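PDB 4H0C: Phospholipase/Carboxylesterase from Dyadobacter fermentans, which probably hydrolyses carboxylic ester bonds, and perhaps palmitoyl thioesters on proteins, as an alpha/beta-hydrolase of the phospholipase/carboxylesterase family. Local coordinates for residues A130-L135 / P190-T195; P153-T158 / Q202-T207. All coordinates share one frame; numbering follows the deposited sequence.

Contact 1: residues A130-L135 / P190-T195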
ATOM      1  N   ALA A 130      -5.501  -1.425  -1.171  1.00 10.93           N
ATOM      2  CA  ALA A 130      -5.265   0.014  -1.135  1.00 11.75           C
ATOM      3  C   ALA A 130      -6.527   0.742  -0.713  1.00 12.67           C
ATOM      4  O   ALA A 130      -7.376   1.114  -1.551  1.00 14.08           O
ATOM      5  CB  ALA A 130      -4.771   0.510  -2.489  1.00 13.01           C
ATOM      6  N   PHE A 131      -6.686   0.910   0.604  1.00 15.51           N
ATOM      7  CA  PHE A 131      -7.844   1.635   1.150  1.00 14.69           C
ATOM      8  C   PHE A 131      -7.635   3.128   0.947  1.00 15.87           C
ATOM      9  O   PHE A 131      -6.813   3.743   1.630  1.00 16.79           O
ATOM     10  CB  PHE A 131      -8.030   1.381   2.657  1.00 15.94           C
ATOM     11  CG  PHE A 131      -8.362  -0.045   3.028  1.00 17.35           C
ATOM     12  CD1 PHE A 131      -9.522  -0.666   2.566  1.00 19.33           C
ATOM     13  CD2 PHE A 131      -7.527  -0.753   3.911  1.00 18.40           C
ATOM     14  CE1 PHE A 131      -9.831  -1.969   2.954  1.00 17.93           C
ATOM     15  CE2 PHE A 131      -7.836  -2.042   4.308  1.00 19.10           C
ATOM     16  CZ  PHE A 131      -8.991  -2.664   3.822  1.00 18.87           C
ATOM     17  N   THR A 132      -8.413   3.708   0.034  1.00 14.95           N
ATOM     18  CA  THR A 132      -8.391   5.158  -0.259  1.00 17.27           C
ATOM     19  C   THR A 132      -7.013   5.673  -0.670  1.00 15.38           C
ATOM     20  O   THR A 132      -6.356   6.453   0.052  1.00 17.41           O
ATOM     21  CB  THR A 132      -8.986   5.981   0.885  1.00 17.85           C
ATOM     22  OG1 THR A 132     -10.225   5.372   1.284  1.00 22.22           O
ATOM     23  CG2 THR A 132      -9.269   7.464   0.433  1.00 20.65           C
ATOM     24  N   GLY A 133      -6.567   5.230  -1.833  1.00 14.76           N
ATOM     25  CA  GLY A 133      -5.296   5.684  -2.358  1.00 15.92           C
ATOM     26  C   GLY A 133      -5.243   5.608  -3.872  1.00 15.26           C
ATOM     27  O   GLY A 133      -6.112   5.008  -4.519  1.00 14.75           O
ATOM     28  N   GLY A 134      -4.205   6.218  -4.424  1.00 13.86           N
ATOM     29  CA  GLY A 134      -3.938   6.200  -5.856  1.00 13.37           C
ATOM     30  C   GLY A 134      -2.443   6.273  -6.131  1.00 13.03           C
ATOM     31  O   GLY A 134      -1.630   6.535  -5.231  1.00 12.67           O
ATOM     32  N   LEU A 135      -2.078   6.073  -7.392  1.00 12.90           N
ATOM     33  CA  LEU A 135      -0.686   6.219  -7.806  1.00 12.50           C
ATOM     34  C   LEU A 135      -0.238   7.691  -7.639  1.00 12.68           C
ATOM     35  O   LEU A 135      -1.059   8.602  -7.666  1.00 13.74           O
ATOM     36  CB  LEU A 135      -0.525   5.744  -9.240  1.00 12.60           C
ATOM     37  CG  LEU A 135      -0.688   4.224  -9.499  1.00 13.60           C
ATOM     38  CD1 LEU A 135      -0.751   4.000 -11.003  1.00 15.33           C
ATOM     39  CD2 LEU A 135       0.410   3.380  -8.853  1.00 13.11           C
ATOM     40  N   PRO A 190     -19.882   6.470  -2.487  1.00 22.89           N
ATOM     41  CA  PRO A 190     -20.452   7.808  -2.479  1.00 25.92           C
ATOM     42  C   PRO A 190     -20.774   8.236  -1.048  1.00 27.45           C
ATOM     43  O   PRO A 190     -21.411   7.472  -0.303  1.00 27.68           O
ATOM     44  CB  PRO A 190     -21.758   7.632  -3.264  1.00 28.76           C
ATOM     45  CG  PRO A 190     -21.490   6.493  -4.185  1.00 30.16           C
ATOM     46  CD  PRO A 190     -20.604   5.561  -3.402  1.00 27.66           C
ATOM     47  N   GLY A 191     -20.319   9.429  -0.663  1.00 24.05           N
ATOM     48  CA  GLY A 191     -20.632   9.997   0.652  1.00 27.85           C
ATOM     49  C   GLY A 191     -19.913   9.403   1.858  1.00 24.96           C
ATOM     50  O   GLY A 191     -20.141   9.843   2.975  1.00 29.34           O
ATOM     51  N   ARG A 192     -19.052   8.410   1.650  1.00 24.67           N
ATOM     52  CA  ARG A 192     -18.312   7.805   2.759  1.00 25.00           C
ATOM     53  C   ARG A 192     -17.240   8.778   3.257  1.00 27.10           C
ATOM     54  O   ARG A 192     -16.535   9.393   2.427  1.00 24.44           O
ATOM     55  CB  ARG A 192     -17.636   6.501   2.310  1.00 24.32           C
ATOM     56  CG  ARG A 192     -16.972   5.690   3.420  1.00 24.12           C
ATOM     57  CD  ARG A 192     -15.751   4.954   2.888  1.00 20.00           C
ATOM     58  NE  ARG A 192     -14.710   5.913   2.539  1.00 21.70           N
ATOM     59  CZ  ARG A 192     -13.564   5.614   1.942  1.00 21.63           C
ATOM     60  NH1 ARG A 192     -13.285   4.353   1.604  1.00 24.74           N
ATOM     61  NH2 ARG A 192     -12.692   6.589   1.685  1.00 22.16           N
ATOM     62  N   PRO A 193     -17.090   8.912   4.596  1.00 26.97           N
ATOM     63  CA  PRO A 193     -15.999   9.746   5.123  1.00 24.74           C
ATOM     64  C   PRO A 193     -14.630   9.138   4.839  1.00 24.91           C
ATOM     65  O   PRO A 193     -14.527   7.973   4.398  1.00 25.28           O
ATOM     66  CB  PRO A 193     -16.249   9.767   6.639  1.00 26.76           C
ATOM     67  CG  PRO A 193     -17.619   9.234   6.837  1.00 29.54           C
ATOM     68  CD  PRO A 193     -17.903   8.332   5.681  1.00 29.75           C
ATOM     69  N   HIS A 194     -13.594   9.920   5.088  1.00 26.50           N
ATOM     70  CA  HIS A 194     -12.218   9.508   4.778  1.00 23.63           C
ATOM     71  C   HIS A 194     -11.771   8.513   5.818  1.00 24.45           C
ATOM     72  O   HIS A 194     -11.172   8.873   6.830  1.00 24.84           O
ATOM     73  CB  HIS A 194     -11.283  10.737   4.674  1.00 23.97           C
ATOM     74  CG  HIS A 194      -9.897  10.415   4.129  1.00 20.80           C
ATOM     75  ND1 HIS A 194      -9.612  10.406   2.792  1.00 21.77           N
ATOM     76  CD2 HIS A 194      -8.706  10.078   4.788  1.00 25.67           C
ATOM     77  CE1 HIS A 194      -8.306  10.070   2.613  1.00 21.40           C
ATOM     78  NE2 HIS A 194      -7.752   9.871   3.831  1.00 25.85           N
ATOM     79  N   THR A 195     -12.066   7.236   5.575  1.00 20.57           N
ATOM     80  CA  THR A 195     -11.921   6.203   6.601  1.00 21.94           C
ATOM     81  C   THR A 195     -11.957   4.828   5.953  1.00 22.59           C
ATOM     82  O   THR A 195     -12.183   4.720   4.744  1.00 23.07           O
ATOM     83  CB  THR A 195     -13.061   6.295   7.640  1.00 23.51           C
ATOM     84  OG1 THR A 195     -12.777   5.431   8.744  1.00 29.33           O
ATOM     85  CG2 THR A 195     -14.398   5.882   7.017  1.00 22.59           C
TER
HETATM   86  O   HOH W   1     -10.694   3.371   2.819  1.00 19.32           O
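Thr132 and His194 mark the closest approach of the two backbones, their CA atoms 7.7 Å apart, where the loop leaving strand 127-131 faces the irregular turns of 190-195, and no backbone hydrogen bond joins the two. Side chains bridge the interval instead. The Arg192 side chain runs forward along its own loop, with bends in its middle, and brings the edge of its guanidinium to the Thr132 hydroxyl. Arg192 NH2 donates to Thr132 OG1 over 2.8 Å, a bond bent to 146° with the oxygen 18° out of the guanidinium plane. On the same side chain Arg192 NE donates to Pro193 O at 2.8 Å, which ties the arginine to its own loop, while NH1 forms a salt bridge with Glu200. Thr195 O lies 3.2 Å above the middle of the guanidinium face. A water accepts from Thr132 OG1 at 2.6 Å and donates to Thr195 O at 2.8 Å, so the hydroxyl gives its proton to the water and takes one from the arginine. His194 is probably the catalytic histidine of this alpha/beta-hydrolase: ND1 is hydrogen-bonded to Asp162 and NE2 to Ser108, the geometry of a Ser-His-Asp triad with the serine on a nucleophile elbow. The residue is also the centre of an inverse gamma turn. Thr132 turns its methyl toward this ring: with the methyl anti to the backbone N, Thr132 CG2 lies 3.5 Å from His194 CE1, set obliquely to the ring, while OG1 is left facing Arg192.

Contact 2: residues P153-T158 / Q202-T207; sequences PVFIST and QLVNNT
Phe155 reaches from strand 153-160 up to helix 198-206 and meets two consecutive helix residues, Val204 and Leu203. Its CB already points at the helix, and with CG anti to the backbone N (chi1 177°) the ring lies where Val204 can cover one face. The tight part is the meeting with Val204: CG2 of the valine sits over one ring face, 4.0 Å from the centroid and 26° off the normal, a CH-pi contact displaced toward the rim. The nearest ring atom is CD2 of Phe155, 3.6 Å from Val204 CG2. The Leu203 side chain crosses that of Phe155 at about a right angle and touches with one branch, CD2, oblique to the ring and 3.7 Å from Phe155 CE1. No hydrogen bond crosses between the segments, so this meeting is wholly apolar. An alanine at Phe155 would take away the whole ring and would probably leave the CG2 methyl of Val204 and the CD2 methyl of Leu203 facing a gap between sheet and helix. The other side is looser: Leu203 is partly exposed, and the side chain of the exposed Thr207 stays back, with OG1 5.3 Å from Phe155 CD1. Thr207 turns back to its own helix, where OG1 donates to the carbonyl O of Leu203 over 2.7 Å. Further along the strand, Ser157 OG is hydrogen-bonded to Glu200, a polar link to the same helix. The neighbours close in on both sides of the aromatic ring's strand: Val204 also packs on Ile129 and Phe131 of strand 127-131, whereas Leu203 rests on Val187 of strand 183-190, and Phe155 itself touches Phe131, Val187 and Tyr189, placing helix 198-206 across three adjacent parallel strands.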
ATOM      1  N   PRO A 153      -4.523 -10.246  -7.207  1.00 11.89           N
ATOM      2  CA  PRO A 153      -5.763  -9.562  -6.840  1.00 12.34           C
ATOM      3  C   PRO A 153      -5.438  -8.233  -6.157  1.00 12.45           C
ATOM      4  O   PRO A 153      -4.600  -8.202  -5.260  1.00 13.97           O
ATOM      5  CB  PRO A 153      -6.448 -10.537  -5.860  1.00 13.02           C
ATOM      6  CG  PRO A 153      -5.754 -11.857  -6.056  1.00 14.97           C
ATOM      7  CD  PRO A 153      -4.379 -11.573  -6.577  1.00 12.79           C
ATOM      8  N   VAL A 154      -6.100  -7.155  -6.586  1.00 12.42           N
ATOM      9  CA  VAL A 154      -5.897  -5.819  -6.036  1.00 14.46           C
ATOM     10  C   VAL A 154      -7.257  -5.235  -5.695  1.00 14.18           C
ATOM     11  O   VAL A 154      -8.180  -5.297  -6.505  1.00 16.61           O
ATOM     12  CB  VAL A 154      -5.190  -4.867  -7.044  1.00 12.96           C
ATOM     13  CG1 VAL A 154      -5.024  -3.463  -6.471  1.00 14.58           C
ATOM     14  CG2 VAL A 154      -3.839  -5.425  -7.481  1.00 15.46           C
ATOM     15  N   PHE A 155      -7.385  -4.702  -4.481  1.00 14.55           N
ATOM     16  CA  PHE A 155      -8.575  -3.950  -4.070  1.00 14.23           C
ATOM     17  C   PHE A 155      -8.194  -2.493  -3.918  1.00 12.73           C
ATOM     18  O   PHE A 155      -7.252  -2.166  -3.215  1.00 16.00           O
ATOM     19  CB  PHE A 155      -9.131  -4.473  -2.751  1.00 16.19           C
ATOM     20  CG  PHE A 155     -10.315  -3.690  -2.242  1.00 17.11           C
ATOM     21  CD1 PHE A 155     -11.600  -3.928  -2.761  1.00 18.42           C
ATOM     22  CD2 PHE A 155     -10.158  -2.681  -1.284  1.00 16.89           C
ATOM     23  CE1 PHE A 155     -12.705  -3.194  -2.309  1.00 22.05           C
ATOM     24  CE2 PHE A 155     -11.265  -1.958  -0.823  1.00 20.26           C
ATOM     25  CZ  PHE A 155     -12.533  -2.211  -1.342  1.00 19.70           C
ATOM     26  N   ILE A 156      -8.912  -1.621  -4.610  1.00 13.99           N
ATOM     27  CA  ILE A 156      -8.676  -0.190  -4.517  1.00 13.28           C
ATOM     28  C   ILE A 156     -10.008   0.508  -4.273  1.00 15.81           C
ATOM     29  O   ILE A 156     -10.990   0.280  -4.973  1.00 18.21           O
ATOM     30  CB  ILE A 156      -7.911   0.371  -5.755  1.00 14.80           C
ATOM     31  CG1 ILE A 156      -7.577   1.862  -5.596  1.00 14.36           C
ATOM     32  CG2 ILE A 156      -8.665   0.103  -7.051  1.00 17.99           C
ATOM     33  CD1 ILE A 156      -6.655   2.404  -6.690  1.00 14.98           C
ATOM     34  N   SER A 157     -10.042   1.339  -3.244  1.00 16.19           N
ATOM     35  CA  SER A 157     -11.268   2.065  -2.925  1.00 17.87           C
ATOM     36  C   SER A 157     -11.006   3.533  -2.696  1.00 16.29           C
ATOM     37  O   SER A 157      -9.876   3.953  -2.490  1.00 17.90           O
ATOM     38  CB  SER A 157     -11.890   1.487  -1.671  1.00 20.04           C
ATOM     39  OG  SER A 157     -10.990   1.632  -0.596  1.00 17.87           O
ATOM     40  N   THR A 158     -12.078   4.305  -2.762  1.00 17.26           N
ATOM     41  CA  THR A 158     -12.094   5.674  -2.279  1.00 20.29           C
ATOM     42  C   THR A 158     -13.535   6.090  -2.010  1.00 19.93           C
ATOM     43  O   THR A 158     -14.492   5.359  -2.339  1.00 20.35           O
ATOM     44  CB  THR A 158     -11.376   6.665  -3.238  1.00 22.26           C
ATOM     45  OG1 THR A 158     -11.192   7.930  -2.573  1.00 25.44           O
ATOM     46  CG2 THR A 158     -12.150   6.852  -4.558  1.00 23.99           C
ATOM     47  N   GLN A 202     -15.052  -6.267   5.174  1.00 22.34           N
ATOM     48  CA  GLN A 202     -15.705  -7.539   4.832  1.00 23.35           C
ATOM     49  C   GLN A 202     -15.360  -7.941   3.409  1.00 22.59           C
ATOM     50  O   GLN A 202     -15.121  -9.124   3.127  1.00 25.26           O
ATOM     51  CB  GLN A 202     -17.229  -7.446   4.880  1.00 27.77           C
ATOM     52  CG  GLN A 202     -17.879  -7.070   6.195  1.00 38.40           C
ATOM     53  CD  GLN A 202     -19.401  -7.145   6.098  1.00 42.01           C
ATOM     54  OE1 GLN A 202     -20.098  -6.126   6.194  1.00 53.95           O
ATOM     55  NE2 GLN A 202     -19.925  -8.359   5.881  1.00 47.49           N
ATOM     56  N   LEU A 203     -15.401  -6.961   2.504  1.00 21.02           N
ATOM     57  CA  LEU A 203     -15.158  -7.243   1.102  1.00 19.18           C
ATOM     58  C   LEU A 203     -13.743  -7.748   0.896  1.00 17.51           C
ATOM     59  O   LEU A 203     -13.532  -8.723   0.165  1.00 18.80           O
ATOM     60  CB  LEU A 203     -15.454  -6.031   0.223  1.00 22.11           C
ATOM     61  CG  LEU A 203     -15.398  -6.294  -1.282  1.00 22.37           C
ATOM     62  CD1 LEU A 203     -16.202  -7.529  -1.692  1.00 25.03           C
ATOM     63  CD2 LEU A 203     -15.879  -5.032  -1.990  1.00 27.73           C
ATOM     64  N   VAL A 204     -12.782  -7.107   1.558  1.00 16.25           N
ATOM     65  CA  VAL A 204     -11.391  -7.544   1.449  1.00 16.25           C
ATOM     66  C   VAL A 204     -11.242  -8.957   2.034  1.00 15.89           C
ATOM     67  O   VAL A 204     -10.537  -9.811   1.474  1.00 17.81           O
ATOM     68  CB  VAL A 204     -10.425  -6.526   2.092  1.00 17.41           C
ATOM     69  CG1 VAL A 204      -9.059  -7.145   2.308  1.00 18.64           C
ATOM     70  CG2 VAL A 204     -10.307  -5.303   1.181  1.00 16.39           C
ATOM     71  N   ASN A 205     -11.913  -9.215   3.152  1.00 17.20           N
ATOM     72  CA  ASN A 205     -11.803 -10.540   3.787  1.00 15.94           C
ATOM     73  C   ASN A 205     -12.363 -11.669   2.941  1.00 17.78           C
ATOM     74  O   ASN A 205     -11.854 -12.785   2.996  1.00 22.33           O
ATOM     75  CB  ASN A 205     -12.482 -10.535   5.160  1.00 17.21           C
ATOM     76  CG  ASN A 205     -11.683  -9.784   6.204  1.00 15.70           C
ATOM     77  OD1 ASN A 205     -10.485  -9.517   6.032  1.00 17.97           O
ATOM     78  ND2 ASN A 205     -12.340  -9.448   7.305  1.00 18.84           N
ATOM     79  N   ASN A 206     -13.396 -11.363   2.154  1.00 18.54           N
ATOM     80  CA  ASN A 206     -14.066 -12.352   1.297  1.00 21.84           C
ATOM     81  C   ASN A 206     -13.474 -12.480  -0.102  1.00 21.76           C
ATOM     82  O   ASN A 206     -13.898 -13.339  -0.881  1.00 25.26           O
ATOM     83  CB  ASN A 206     -15.559 -12.047   1.198  1.00 23.14           C
ATOM     84  CG  ASN A 206     -16.269 -12.208   2.520  1.00 29.02           C
ATOM     85  OD1 ASN A 206     -16.048 -13.171   3.258  1.00 33.79           O
ATOM     86  ND2 ASN A 206     -17.136 -11.264   2.825  1.00 33.27           N
ATOM     87  N   THR A 207     -12.485 -11.639  -0.408  1.00 22.20           N
ATOM     88  CA  THR A 207     -11.861 -11.629  -1.729  1.00 19.70           C
ATOM     89  C   THR A 207     -10.350 -11.772  -1.608  1.00 17.27           C
ATOM     90  O   THR A 207      -9.822 -12.892  -1.641  1.00 19.27           O
ATOM     91  CB  THR A 207     -12.266 -10.382  -2.557  1.00 21.17           C
ATOM     92  OG1 THR A 207     -11.877  -9.174  -1.875  1.00 21.28           O
ATOM     93  CG2 THR A 207     -13.794 -10.367  -2.799  1.00 23.24           C
TER

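Overall arrangement
Contacts 1 and 2 have centres about 12 Å apart, and each has one segment in or leading out of the central sheet, where strands 127-131 and 153-160 are parallel neighbours. Probable backbone hydrogen bonds join them, Ala130 N to Phe155 O at 2.8 Å and Ser157 N to Ala130 O at 3.2 Å. Their segments alternate along the chain, and loop 190-195 precedes helix 198-206, which contact 2 packs on the sheet. Glu200 of that helix pairs with both Arg192 and Ser157. Contact 1 lies at the probable active site, where a citrate, probably from the crystallisation liquor, comes within about 3 Å of the His194 side chain; the Val204 side chain is about 9 Å from the sodium ion.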